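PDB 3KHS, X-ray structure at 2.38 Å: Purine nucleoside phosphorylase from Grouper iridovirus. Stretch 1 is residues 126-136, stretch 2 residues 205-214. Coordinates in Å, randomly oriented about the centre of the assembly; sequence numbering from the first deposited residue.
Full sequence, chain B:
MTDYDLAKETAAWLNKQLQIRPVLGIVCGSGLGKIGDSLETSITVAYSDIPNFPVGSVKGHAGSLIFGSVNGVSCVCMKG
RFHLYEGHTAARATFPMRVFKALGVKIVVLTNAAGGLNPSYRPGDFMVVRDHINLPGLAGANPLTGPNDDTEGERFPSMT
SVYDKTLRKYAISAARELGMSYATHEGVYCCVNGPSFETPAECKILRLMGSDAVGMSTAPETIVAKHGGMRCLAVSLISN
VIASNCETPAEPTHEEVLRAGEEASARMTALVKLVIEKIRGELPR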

# COMPACT_ATOMS: atom_id res chain seq x y z
N PHE B 126 29.01 -1.77 2.36
CA PHE B 126 28.14 -1.60 3.51
C PHE B 126 27.48 -0.23 3.36
O PHE B 126 28.12 0.73 2.95
CB PHE B 126 28.95 -1.58 4.81
CG PHE B 126 29.44 -2.93 5.27
CD1 PHE B 126 30.40 -3.01 6.27
CD2 PHE B 126 28.94 -4.09 4.73
CE1 PHE B 126 30.85 -4.25 6.73
CE2 PHE B 126 29.39 -5.33 5.19
CZ PHE B 126 30.35 -5.40 6.19
N MET B 127 26.19 -0.14 3.68
CA MET B 127 25.53 1.16 3.64
C MET B 127 24.92 1.40 5.00
O MET B 127 23.96 0.75 5.39
CB MET B 127 24.41 1.24 2.60
CG MET B 127 23.79 2.63 2.61
SD MET B 127 22.26 2.87 1.77
CE MET B 127 21.10 2.38 3.04
N VAL B 128 25.52 2.34 5.72
CA VAL B 128 25.03 2.73 7.02
C VAL B 128 23.76 3.51 6.70
O VAL B 128 23.79 4.38 5.81
CB VAL B 128 26.08 3.62 7.73
CG1 VAL B 128 25.44 4.38 8.85
CG2 VAL B 128 27.22 2.75 8.25
N VAL B 129 22.67 3.23 7.41
CA VAL B 129 21.41 3.90 7.11
C VAL B 129 21.19 5.22 7.80
O VAL B 129 21.20 5.31 9.03
CB VAL B 129 20.20 2.97 7.42
CG1 VAL B 129 18.90 3.64 7.02
CG2 VAL B 129 20.36 1.66 6.69
N ARG B 130 20.96 6.26 7.01
CA ARG B 130 20.75 7.59 7.57
C ARG B 130 19.28 7.93 7.60
O ARG B 130 18.85 8.80 8.34
CB ARG B 130 21.51 8.65 6.76
CG ARG B 130 20.82 9.08 5.48
CD ARG B 130 21.48 10.30 4.80
NE ARG B 130 20.44 11.14 4.19
CZ ARG B 130 20.23 11.23 2.88
NH1 ARG B 130 21.00 10.55 2.04
NH2 ARG B 130 19.24 11.97 2.42
N ASP B 131 18.49 7.25 6.78
CA ASP B 131 17.06 7.52 6.73
C ASP B 131 16.38 6.42 5.93
O ASP B 131 17.05 5.64 5.28
CB ASP B 131 16.81 8.88 6.07
CG ASP B 131 15.45 9.44 6.41
OD1 ASP B 131 14.89 8.95 7.39
OD2 ASP B 131 14.94 10.37 5.75
N HIS B 132 15.05 6.33 6.00
CA HIS B 132 14.36 5.30 5.21
C HIS B 132 13.10 5.81 4.55
O HIS B 132 12.62 6.91 4.83
CB HIS B 132 14.04 4.03 6.05
CG HIS B 132 12.89 4.18 7.01
ND1 HIS B 132 12.93 3.65 8.29
CD2 HIS B 132 11.70 4.82 6.90
CE1 HIS B 132 11.82 3.98 8.93
NE2 HIS B 132 11.06 4.69 8.11
N ILE B 133 12.59 4.99 3.64
CA ILE B 133 11.35 5.25 2.92
C ILE B 133 10.59 3.93 3.08
O ILE B 133 10.96 2.91 2.47
CB ILE B 133 11.56 5.49 1.43
CG1 ILE B 133 12.36 6.76 1.20
CG2 ILE B 133 10.22 5.63 0.74
CD1 ILE B 133 12.87 6.88 -0.23
N ASN B 134 9.57 3.94 3.94
CA ASN B 134 8.78 2.74 4.21
C ASN B 134 7.44 2.74 3.47
O ASN B 134 6.41 3.17 4.00
CB ASN B 134 8.56 2.60 5.71
CG ASN B 134 7.94 1.28 6.08
OD1 ASN B 134 8.35 0.26 5.56
ND2 ASN B 134 6.96 1.28 6.99
N LEU B 135 7.47 2.26 2.24
CA LEU B 135 6.24 2.24 1.43
C LEU B 135 5.05 1.51 2.07
O LEU B 135 3.97 2.05 2.12
CB LEU B 135 6.54 1.67 0.05
CG LEU B 135 7.62 2.48 -0.72
CD1 LEU B 135 8.01 1.71 -1.96
CD2 LEU B 135 7.11 3.90 -1.09
N PRO B 136 5.25 0.30 2.60
CA PRO B 136 4.09 -0.38 3.19
C PRO B 136 3.47 0.42 4.34
O PRO B 136 2.26 0.39 4.55
CB PRO B 136 4.66 -1.69 3.69
CG PRO B 136 5.83 -1.94 2.79
CD PRO B 136 6.44 -0.56 2.62
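Stretch 2, residues 205-214: ILRLMGSDAV

Stretch 1 runs as extended chain through Met127, turns a corner at Arg130, and continues extended through Ile133 before bending into helical angles at Leu135. Stretch 2 enters as the last turn of a helix, and leaves it in a Schellman motif at Gly210, whose phi of 92° would jam a CB against the carbonyl oxygen of Met209. Gly210 N bonds to Arg207 O (2.9 Å) and Ser211 N to Leu206 O (3.1 Å), after which the chain extends into a strand at Ala213. The two stretches run in opposite senses: Ile133 CA lies 7.6 Å from Ser211 CA, and Met127 CA 8.1 Å from Ala213 CA. No hydrogen bond joins them; stretch 1 reaches over with its side chains.

Ile133, with chi1 m and chi2 t, extends its CD1 to the turn after the helix, 3.6 Å from Met209 O, 4.1 Å from Met209 CB and 3.8 Å from Ser211 OG. That hydroxyl is itself satisfied, donating to Leu206 O at 2.7 Å. Leu135 packs its CD2 4.2 Å from Met209 SD and its CD1 4.3 Å from Leu206 CD1. At the other end, Met127 SD rests 4.0 Å from Ala213 CB, whose small methyl leaves room for the sulfur, and 3.8 Å from Asp212 CB. Arg130 NH1 stands 4.2 Å from Asp212 OD2, an attraction of charges without a salt bridge.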

# COMPACT_ATOMS: atom_id res chain seq x y z
N ILE B 205 11.07 4.26 -10.29
CA ILE B 205 10.33 5.07 -9.34
C ILE B 205 11.08 5.16 -8.00
O ILE B 205 11.16 6.23 -7.39
CB ILE B 205 8.96 4.49 -9.14
CG1 ILE B 205 8.15 4.65 -10.43
CG2 ILE B 205 8.31 5.16 -7.95
CD1 ILE B 205 6.95 3.63 -10.57
N LEU B 206 11.68 4.06 -7.58
CA LEU B 206 12.41 4.05 -6.33
C LEU B 206 13.61 5.00 -6.38
O LEU B 206 13.98 5.59 -5.36
CB LEU B 206 12.88 2.64 -6.01
CG LEU B 206 11.98 1.82 -5.11
CD1 LEU B 206 10.51 1.95 -5.48
CD2 LEU B 206 12.45 0.38 -5.14
N ARG B 207 14.22 5.13 -7.56
CA ARG B 207 15.36 6.02 -7.73
C ARG B 207 14.84 7.43 -7.71
O ARG B 207 15.44 8.31 -7.10
CB ARG B 207 16.06 5.79 -9.05
CG ARG B 207 16.97 4.63 -8.99
CD ARG B 207 17.78 4.50 -10.23
NE ARG B 207 18.75 3.47 -9.97
CZ ARG B 207 19.47 2.87 -10.91
NH1 ARG B 207 19.31 3.22 -12.18
NH2 ARG B 207 20.31 1.90 -10.57
N LEU B 208 13.72 7.64 -8.37
CA LEU B 208 13.14 8.96 -8.39
C LEU B 208 12.78 9.37 -6.94
O LEU B 208 12.73 10.55 -6.64
CB LEU B 208 11.91 8.94 -9.28
CG LEU B 208 11.22 10.21 -9.77
CD1 LEU B 208 12.19 11.37 -9.94
CD2 LEU B 208 10.57 9.85 -11.13
N MET B 209 12.54 8.40 -6.05
CA MET B 209 12.21 8.78 -4.66
C MET B 209 13.44 9.06 -3.81
O MET B 209 13.32 9.46 -2.65
CB MET B 209 11.36 7.69 -3.97
CG MET B 209 9.92 7.70 -4.35
SD MET B 209 9.13 6.11 -4.00
CE MET B 209 7.37 6.58 -4.38
N GLY B 210 14.62 8.84 -4.37
CA GLY B 210 15.83 9.09 -3.62
C GLY B 210 16.37 7.89 -2.86
O GLY B 210 17.06 8.05 -1.85
N SER B 211 16.08 6.68 -3.32
CA SER B 211 16.55 5.50 -2.62
C SER B 211 17.98 5.15 -3.02
O SER B 211 18.33 5.19 -4.20
CB SER B 211 15.67 4.29 -2.96
OG SER B 211 14.29 4.58 -2.85
N ASP B 212 18.80 4.76 -2.04
CA ASP B 212 20.16 4.36 -2.30
C ASP B 212 20.25 2.85 -2.32
O ASP B 212 21.15 2.27 -2.94
CB ASP B 212 21.10 4.89 -1.21
CG ASP B 212 21.29 6.39 -1.30
OD1 ASP B 212 21.89 6.88 -2.30
OD2 ASP B 212 20.84 7.07 -0.36
N ALA B 213 19.33 2.20 -1.61
CA ALA B 213 19.29 0.74 -1.55
C ALA B 213 17.86 0.33 -1.24
O ALA B 213 17.09 1.12 -0.68
CB ALA B 213 20.26 0.23 -0.47
N VAL B 214 17.49 -0.89 -1.63
CA VAL B 214 16.13 -1.39 -1.40
C VAL B 214 16.14 -2.78 -0.79
O VAL B 214 16.91 -3.65 -1.19
CB VAL B 214 15.32 -1.43 -2.72
CG1 VAL B 214 16.01 -2.32 -3.74
CG2 VAL B 214 13.92 -1.93 -2.46